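Local coordinates for protein glutathione transferase (Leptospira interrogans serovar Lai, PDB 3UBK) that probably acts as a glutathione transferase, joining the thiol of glutathione to electrophilic substrates, and binds glutathione in its thioredoxin-like domain, at residues Lys17-Ile22 with Tyr29-Ile34; His177-Asp180 with Gly184-Glu187. All blocks are in the same frame, centred on the assembly; numbering follows the deposited sequence.

Contact 1. Residues Lys17-Ile22 with Tyr29-Ile34; sequences KVKLGI and YEQIRI
Lys19 reaches out from helix 13-25 toward Gln31; the two side chains cross at about a right angle, and Lys19 NZ ends on Gln31 OE1. The hydrogen bond from Lys19 NZ to Gln31 OE1 measures 2.7 Å and lies in the carbonyl plane, on a lone pair, with a C=O...N angle of 131°. Both side chains are extended, and in Gln31 CG stands anti to the backbone N, which carries the amide off the strand toward the helix. Gln31 OE1 takes Lys19, and Gln31 NE2 gives to Gly8 O and Ser10 OG, which together fix the rotation of the amide; Asp204 in turn holds Lys19 NZ in a salt bridge. The axes of segments 17-22 and 29-32 run nearly antiparallel (164°) and approach to 11.0 Å. This is the helix-to-second-strand part of the right-handed beta-alpha-beta crossover, strand 4-7, helix 13-25, strand 29-32, that opens the thioredoxin-like domain of glutathione transferases. Nearer the C-terminal end of segment 17-22, the Tyr29 ring lies against the helix, its CG set between the backbone N and the carbonyl carbon (chi1 67°). Ile22 CG2 comes to 3.4 Å from Tyr29 CD1, meeting the ring obliquely, while the Lys19 chain crosses near the phenol, with Lys19 CE 3.6 Å from Tyr29 OH.

Contact 2. Residues His177-Asp180 with Gly184-Glu187; sequences HPLD and GWKE. With SO4 (sulfate ion), chain E.
An apolar side chain laid over an indole, with a long and less certain salt bridge beside it, ties the loop that follows helix 153-169 to the first turn of helix 185-193. Leu179 CD1 lies over one face of Trp185, 4.2 Å from the centroid of the five-membered ring and 25° off its normal, a CH-pi contact displaced toward the rim. The other methyl, Leu179 CD2, is 4.2 Å from Trp185 CD1. Outside this pair, Trp185 meets the ring of Phe189 and makes a weak hydrogen bond to Asp166 of helix 153-169. Lys186 bends at chi2 and chi4 (-55° and -60°), bringing its ammonium group back to the loop. There Lys186 NZ lies 3.5 Å from Asp180 OD1, a salt bridge to be read with caution because the placing of the carboxylate is doubtful. Within the loop, Leu179 N donates to His177 ND1 at 3.3 Å, in the plane of the ring. A sulfate, probably from the crystallisation liquor, accepts hydrogen bonds from three backbone amides, Gly184 N, Lys186 N and Glu187 N. That from Lys186 N to sulfate O3 measures 2.6 Å. Gly184 holds the N-cap position, and an anion gripped by backbone N-H groups in this way is characteristic of a helix N-terminus.

Contact 1 comes first along the chain, in the N-terminal domain, where it joins helix 13-25 to strand 29-32, an outermost strand of the mixed sheet; contact 2 follows in the all-helical C-terminal domain. Their centres are 26 Å apart, on opposite sides of the chain's centre, and their nearest atoms, about 9 Å apart, do not touch. Helix 153-169 is common to both surroundings: Lys17 and Leu20 pack on it from one domain, Leu179 and Trp185 from the other. Gln31 lies about 8 Å from Ile51 (side chain to side chain), which binds glutathione, so contact 1 belongs to the part of the protein that carries the glutathione site, whereas contact 2 joins elements of the helical domain away from it.

Contact 1. Residues Lys17-Ile22 with Tyr29-Ile34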
ATOM      1  N   LYS A  17     -11.286  -6.844   5.058  1.00 33.22           N
ATOM      2  CA  LYS A  17     -10.282  -7.371   4.140  1.00 30.20           C
ATOM      3  C   LYS A  17      -9.491  -8.531   4.787  1.00 32.27           C
ATOM      4  O   LYS A  17      -9.319  -9.597   4.193  1.00 32.01           O
ATOM      5  CB  LYS A  17      -9.339  -6.236   3.714  1.00 31.10           C
ATOM      6  CG  LYS A  17      -8.069  -6.659   2.966  1.00 30.13           C
ATOM      7  CD  LYS A  17      -7.155  -5.421   2.871  1.00 33.28           C
ATOM      8  CE  LYS A  17      -5.818  -5.681   2.227  1.00 43.42           C
ATOM      9  NZ  LYS A  17      -4.935  -4.477   2.475  1.00 32.88           N
ATOM     10  N   VAL A  18      -9.003  -8.316   6.000  1.00 29.54           N
ATOM     11  CA  VAL A  18      -8.226  -9.342   6.712  1.00 32.15           C
ATOM     12  C   VAL A  18      -9.105 -10.550   7.085  1.00 33.46           C
ATOM     13  O   VAL A  18      -8.717 -11.721   6.928  1.00 33.01           O
ATOM     14  CB  VAL A  18      -7.552  -8.766   7.983  1.00 31.54           C
ATOM     15  CG1 VAL A  18      -6.973  -9.889   8.848  1.00 29.05           C
ATOM     16  CG2 VAL A  18      -6.448  -7.740   7.610  1.00 24.54           C
ATOM     17  N   LYS A  19     -10.306 -10.257   7.557  1.00 30.15           N
ATOM     18  CA  LYS A  19     -11.254 -11.285   7.979  1.00 33.74           C
ATOM     19  C   LYS A  19     -11.609 -12.246   6.836  1.00 30.44           C
ATOM     20  O   LYS A  19     -11.729 -13.463   7.039  1.00 32.33           O
ATOM     21  CB  LYS A  19     -12.505 -10.568   8.505  1.00 35.09           C
ATOM     22  CG  LYS A  19     -13.331 -11.310   9.497  1.00 50.21           C
ATOM     23  CD  LYS A  19     -14.277 -10.335  10.208  1.00 44.60           C
ATOM     24  CE  LYS A  19     -15.517 -11.062  10.673  1.00 42.06           C
ATOM     25  NZ  LYS A  19     -16.456 -10.167  11.416  1.00 37.13           N
ATOM     26  N   LEU A  20     -11.792 -11.707   5.629  1.00 31.78           N
ATOM     27  CA  LEU A  20     -12.056 -12.536   4.465  1.00 29.36           C
ATOM     28  C   LEU A  20     -10.956 -13.585   4.228  1.00 33.15           C
ATOM     29  O   LEU A  20     -11.237 -14.756   3.887  1.00 28.60           O
ATOM     30  CB  LEU A  20     -12.213 -11.659   3.210  1.00 31.91           C
ATOM     31  CG  LEU A  20     -13.503 -10.848   3.079  1.00 31.03           C
ATOM     32  CD1 LEU A  20     -13.352  -9.673   2.067  1.00 30.32           C
ATOM     33  CD2 LEU A  20     -14.665 -11.769   2.695  1.00 29.25           C
ATOM     34  N   GLY A  21      -9.704 -13.163   4.385  1.00 30.21           N
ATOM     35  CA  GLY A  21      -8.561 -14.059   4.190  1.00 31.89           C
ATOM     36  C   GLY A  21      -8.497 -15.127   5.267  1.00 30.80           C
ATOM     37  O   GLY A  21      -8.285 -16.294   4.966  1.00 31.53           O
ATOM     38  N   ILE A  22      -8.686 -14.726   6.522  1.00 30.15           N
ATOM     39  CA  ILE A  22      -8.701 -15.672   7.647  1.00 27.43           C
ATOM     40  C   ILE A  22      -9.806 -16.723   7.471  1.00 30.56           C
ATOM     41  O   ILE A  22      -9.569 -17.926   7.629  1.00 30.87           O
ATOM     42  CB  ILE A  22      -8.889 -14.930   8.993  1.00 29.84           C
ATOM     43  CG1 ILE A  22      -7.613 -14.159   9.375  1.00 28.89           C
ATOM     44  CG2 ILE A  22      -9.264 -15.905  10.133  1.00 29.96           C
ATOM     45  CD1 ILE A  22      -7.806 -13.126  10.539  1.00 26.67           C
ATOM     46  N   TYR A  29      -9.938 -17.724  14.868  1.00 38.08           N
ATOM     47  CA  TYR A  29      -9.522 -16.420  15.368  1.00 36.73           C
ATOM     48  C   TYR A  29     -10.568 -15.895  16.349  1.00 39.26           C
ATOM     49  O   TYR A  29     -11.706 -16.365  16.364  1.00 35.42           O
ATOM     50  CB  TYR A  29      -9.398 -15.438  14.200  1.00 37.79           C
ATOM     51  CG  TYR A  29     -10.727 -15.134  13.563  1.00 40.59           C
ATOM     52  CD1 TYR A  29     -11.376 -16.086  12.782  1.00 29.10           C
ATOM     53  CD2 TYR A  29     -11.343 -13.900  13.746  1.00 45.57           C
ATOM     54  CE1 TYR A  29     -12.596 -15.825  12.200  1.00 40.36           C
ATOM     55  CE2 TYR A  29     -12.571 -13.626  13.166  1.00 45.37           C
ATOM     56  CZ  TYR A  29     -13.193 -14.591  12.398  1.00 52.86           C
ATOM     57  OH  TYR A  29     -14.411 -14.331  11.818  1.00 59.73           O
ATOM     58  N   GLU A  30     -10.179 -14.931  17.173  1.00 36.94           N
ATOM     59  CA  GLU A  30     -11.166 -14.151  17.902  1.00 44.75           C
ATOM     60  C   GLU A  30     -11.099 -12.704  17.444  1.00 42.19           C
ATOM     61  O   GLU A  30     -10.015 -12.136  17.298  1.00 41.08           O
ATOM     62  CB  GLU A  30     -10.958 -14.251  19.411  1.00 50.03           C
ATOM     63  CG  GLU A  30     -11.776 -15.381  20.050  1.00 68.21           C
ATOM     64  CD  GLU A  30     -11.893 -15.253  21.560  1.00 79.45           C
ATOM     65  OE1 GLU A  30     -11.161 -14.426  22.155  1.00 77.59           O
ATOM     66  OE2 GLU A  30     -12.720 -15.987  22.149  1.00 79.10           O
ATOM     67  N   GLN A  31     -12.257 -12.112  17.191  1.00 37.49           N
ATOM     68  CA  GLN A  31     -12.299 -10.710  16.825  1.00 38.99           C
ATOM     69  C   GLN A  31     -12.605  -9.865  18.058  1.00 43.32           C
ATOM     70  O   GLN A  31     -13.604 -10.089  18.748  1.00 43.02           O
ATOM     71  CB  GLN A  31     -13.337 -10.473  15.734  1.00 41.15           C
ATOM     72  CG  GLN A  31     -13.373  -9.055  15.217  1.00 40.92           C
ATOM     73  CD  GLN A  31     -14.371  -8.888  14.084  1.00 42.41           C
ATOM     74  OE1 GLN A  31     -15.041  -9.847  13.680  1.00 42.58           O
ATOM     75  NE2 GLN A  31     -14.475  -7.671  13.560  1.00 37.85           N
ATOM     76  N   ILE A  32     -11.725  -8.905  18.330  1.00 41.43           N
ATOM     77  CA  ILE A  32     -11.860  -8.010  19.472  1.00 44.13           C
ATOM     78  C   ILE A  32     -12.302  -6.659  18.961  1.00 46.33           C
ATOM     79  O   ILE A  32     -11.551  -5.967  18.272  1.00 41.40           O
ATOM     80  CB  ILE A  32     -10.534  -7.860  20.238  1.00 46.92           C
ATOM     81  CG1 ILE A  32     -10.036  -9.235  20.690  1.00 47.10           C
ATOM     82  CG2 ILE A  32     -10.698  -6.912  21.437  1.00 46.99           C
ATOM     83  CD1 ILE A  32     -11.123 -10.070  21.334  1.00 56.55           C
ATOM     84  N   ARG A  33     -13.539  -6.298  19.284  1.00 43.07           N
ATOM     85  CA  ARG A  33     -14.141  -5.098  18.741  1.00 49.65           C
ATOM     86  C   ARG A  33     -13.622  -3.894  19.495  1.00 56.35           C
ATOM     87  O   ARG A  33     -13.877  -3.728  20.686  1.00 58.47           O
ATOM     88  CB  ARG A  33     -15.666  -5.171  18.835  1.00 51.05           C
ATOM     89  CG  ARG A  33     -16.406  -4.101  18.049  1.00 55.81           C
ATOM     90  CD  ARG A  33     -17.900  -4.355  18.111  1.00 54.81           C
ATOM     91  NE  ARG A  33     -18.246  -4.960  19.390  1.00 54.08           N
ATOM     92  CZ  ARG A  33     -18.344  -6.270  19.596  1.00 54.32           C
ATOM     93  NH1 ARG A  33     -18.147  -7.128  18.591  1.00 41.31           N
ATOM     94  NH2 ARG A  33     -18.644  -6.717  20.810  1.00 47.18           N
ATOM     95  N   ILE A  34     -12.855  -3.076  18.795  1.00 56.67           N
ATOM     96  CA  ILE A  34     -12.457  -1.787  19.295  1.00 55.99           C
ATOM     97  C   ILE A  34     -12.530  -0.828  18.122  1.00 59.99           C
ATOM     98  O   ILE A  34     -12.665  -1.249  16.959  1.00 48.91           O
ATOM     99  CB  ILE A  34     -11.024  -1.798  19.859  1.00 57.59           C
ATOM    100  CG1 ILE A  34     -10.038  -2.298  18.795  1.00 59.52           C
ATOM    101  CG2 ILE A  34     -10.952  -2.644  21.122  1.00 62.60           C
ATOM    102  CD1 ILE A  34      -8.583  -2.094  19.155  1.00 58.95           C
TER

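Contact 2. Residues His177-Asp180 with Gly184-Glu187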
ATOM      1  N   HIS A 177     -23.073   6.342 -10.614  1.00 73.10           N
ATOM      2  CA  HIS A 177     -22.125   5.551  -9.843  1.00 68.09           C
ATOM      3  C   HIS A 177     -20.997   4.986 -10.646  1.00 61.34           C
ATOM      4  O   HIS A 177     -21.181   4.182 -11.518  1.00 60.84           O
ATOM      5  CB  HIS A 177     -22.862   4.397  -9.187  1.00 69.67           C
ATOM      6  CG  HIS A 177     -22.360   4.058  -7.826  1.00 75.74           C
ATOM      7  ND1 HIS A 177     -21.158   3.432  -7.617  1.00 79.88           N
ATOM      8  CD2 HIS A 177     -22.900   4.250  -6.605  1.00 77.58           C
ATOM      9  CE1 HIS A 177     -20.973   3.263  -6.326  1.00 81.36           C
ATOM     10  NE2 HIS A 177     -22.015   3.752  -5.689  1.00 76.77           N
ATOM     11  N   PRO A 178     -19.808   5.365 -10.249  1.00 58.83           N
ATOM     12  CA  PRO A 178     -18.569   4.883 -10.858  1.00 60.04           C
ATOM     13  C   PRO A 178     -18.552   3.358 -10.964  1.00 59.43           C
ATOM     14  O   PRO A 178     -18.196   2.810 -12.006  1.00 56.23           O
ATOM     15  CB  PRO A 178     -17.494   5.354  -9.872  1.00 62.06           C
ATOM     16  CG  PRO A 178     -18.093   6.559  -9.214  1.00 63.06           C
ATOM     17  CD  PRO A 178     -19.561   6.257  -9.104  1.00 55.21           C
ATOM     18  N   LEU A 179     -18.942   2.679  -9.891  1.00 60.55           N
ATOM     19  CA  LEU A 179     -18.897   1.223  -9.872  1.00 63.86           C
ATOM     20  C   LEU A 179     -19.727   0.574 -10.968  1.00 63.55           C
ATOM     21  O   LEU A 179     -19.429  -0.537 -11.404  1.00 61.86           O
ATOM     22  CB  LEU A 179     -19.301   0.680  -8.504  1.00 65.11           C
ATOM     23  CG  LEU A 179     -18.097   0.192  -7.711  1.00 65.59           C
ATOM     24  CD1 LEU A 179     -18.540  -0.411  -6.393  1.00 66.78           C
ATOM     25  CD2 LEU A 179     -17.340  -0.827  -8.547  1.00 62.93           C
ATOM     26  N   ASP A 180     -20.768   1.267 -11.413  1.00 64.12           N
ATOM     27  CA  ASP A 180     -21.600   0.750 -12.490  1.00 61.95           C
ATOM     28  C   ASP A 180     -20.766   0.566 -13.751  1.00 58.57           C
ATOM     29  O   ASP A 180     -21.147  -0.171 -14.663  1.00 59.81           O
ATOM     30  CB  ASP A 180     -22.786   1.683 -12.740  1.00 67.24           C
ATOM     31  CG  ASP A 180     -23.716   1.768 -11.541  1.00 72.32           C
ATOM     32  OD1 ASP A 180     -24.342   0.743 -11.199  1.00 80.57           O
ATOM     33  OD2 ASP A 180     -23.820   2.857 -10.938  1.00 82.07           O
ATOM     34  N   GLY A 184     -18.736  -6.591 -14.564  1.00 51.81           N
ATOM     35  CA  GLY A 184     -18.625  -7.864 -13.849  1.00 48.70           C
ATOM     36  C   GLY A 184     -18.779  -7.757 -12.343  1.00 48.27           C
ATOM     37  O   GLY A 184     -18.935  -8.767 -11.649  1.00 48.06           O
ATOM     38  N   TRP A 185     -18.746  -6.536 -11.828  1.00 43.27           N
ATOM     39  CA  TRP A 185     -18.844  -6.320 -10.386  1.00 44.72           C
ATOM     40  C   TRP A 185     -20.115  -6.853  -9.706  1.00 47.75           C
ATOM     41  O   TRP A 185     -20.050  -7.412  -8.613  1.00 42.93           O
ATOM     42  CB  TRP A 185     -18.703  -4.843 -10.039  1.00 40.64           C
ATOM     43  CG  TRP A 185     -19.173  -4.570  -8.647  1.00 39.09           C
ATOM     44  CD1 TRP A 185     -20.235  -3.803  -8.278  1.00 43.17           C
ATOM     45  CD2 TRP A 185     -18.613  -5.092  -7.433  1.00 44.98           C
ATOM     46  NE1 TRP A 185     -20.364  -3.801  -6.910  1.00 47.39           N
ATOM     47  CE2 TRP A 185     -19.381  -4.587  -6.369  1.00 43.02           C
ATOM     48  CE3 TRP A 185     -17.534  -5.935  -7.147  1.00 47.04           C
ATOM     49  CZ2 TRP A 185     -19.110  -4.901  -5.033  1.00 50.28           C
ATOM     50  CZ3 TRP A 185     -17.262  -6.239  -5.822  1.00 48.79           C
ATOM     51  CH2 TRP A 185     -18.043  -5.724  -4.782  1.00 49.27           C
ATOM     52  N   LYS A 186     -21.275  -6.630 -10.315  1.00 45.14           N
ATOM     53  CA  LYS A 186     -22.513  -7.027  -9.667  1.00 44.14           C
ATOM     54  C   LYS A 186     -22.576  -8.545  -9.601  1.00 37.63           C
ATOM     55  O   LYS A 186     -22.941  -9.113  -8.584  1.00 38.43           O
ATOM     56  CB  LYS A 186     -23.742  -6.469 -10.408  1.00 49.67           C
ATOM     57  CG  LYS A 186     -23.905  -4.946 -10.302  1.00 62.37           C
ATOM     58  CD  LYS A 186     -23.943  -4.479  -8.848  1.00 76.75           C
ATOM     59  CE  LYS A 186     -24.244  -2.981  -8.737  1.00 87.08           C
ATOM     60  NZ  LYS A 186     -23.233  -2.124  -9.429  1.00 85.79           N
ATOM     61  N   GLU A 187     -22.217  -9.189 -10.700  1.00 34.53           N
ATOM     62  CA  GLU A 187     -22.224 -10.637 -10.778  1.00 41.01           C
ATOM     63  C   GLU A 187     -21.210 -11.243  -9.784  1.00 41.52           C
ATOM     64  O   GLU A 187     -21.507 -12.225  -9.096  1.00 38.45           O
ATOM     65  CB  GLU A 187     -21.923 -11.062 -12.210  1.00 40.57           C
ATOM     66  CG  GLU A 187     -22.300 -12.488 -12.551  1.00 55.65           C
ATOM     67  CD  GLU A 187     -22.063 -12.814 -14.013  1.00 71.37           C
ATOM     68  OE1 GLU A 187     -22.111 -14.012 -14.381  1.00 66.75           O
ATOM     69  OE2 GLU A 187     -21.820 -11.869 -14.794  1.00 79.07           O
TER
HETATM   70  S   SO4 E 243     -22.170  -6.376 -13.409  1.00 95.65           S
HETATM   71  O1  SO4 E 243     -23.620  -6.245 -13.559  1.00 97.39           O
HETATM   72  O2  SO4 E 243     -21.515  -6.254 -14.710  1.00 66.61           O
HETATM   73  O3  SO4 E 243     -21.683  -5.310 -12.529  1.00 86.27           O
HETATM   74  O4  SO4 E 243     -21.866  -7.695 -12.849  1.00 94.49           O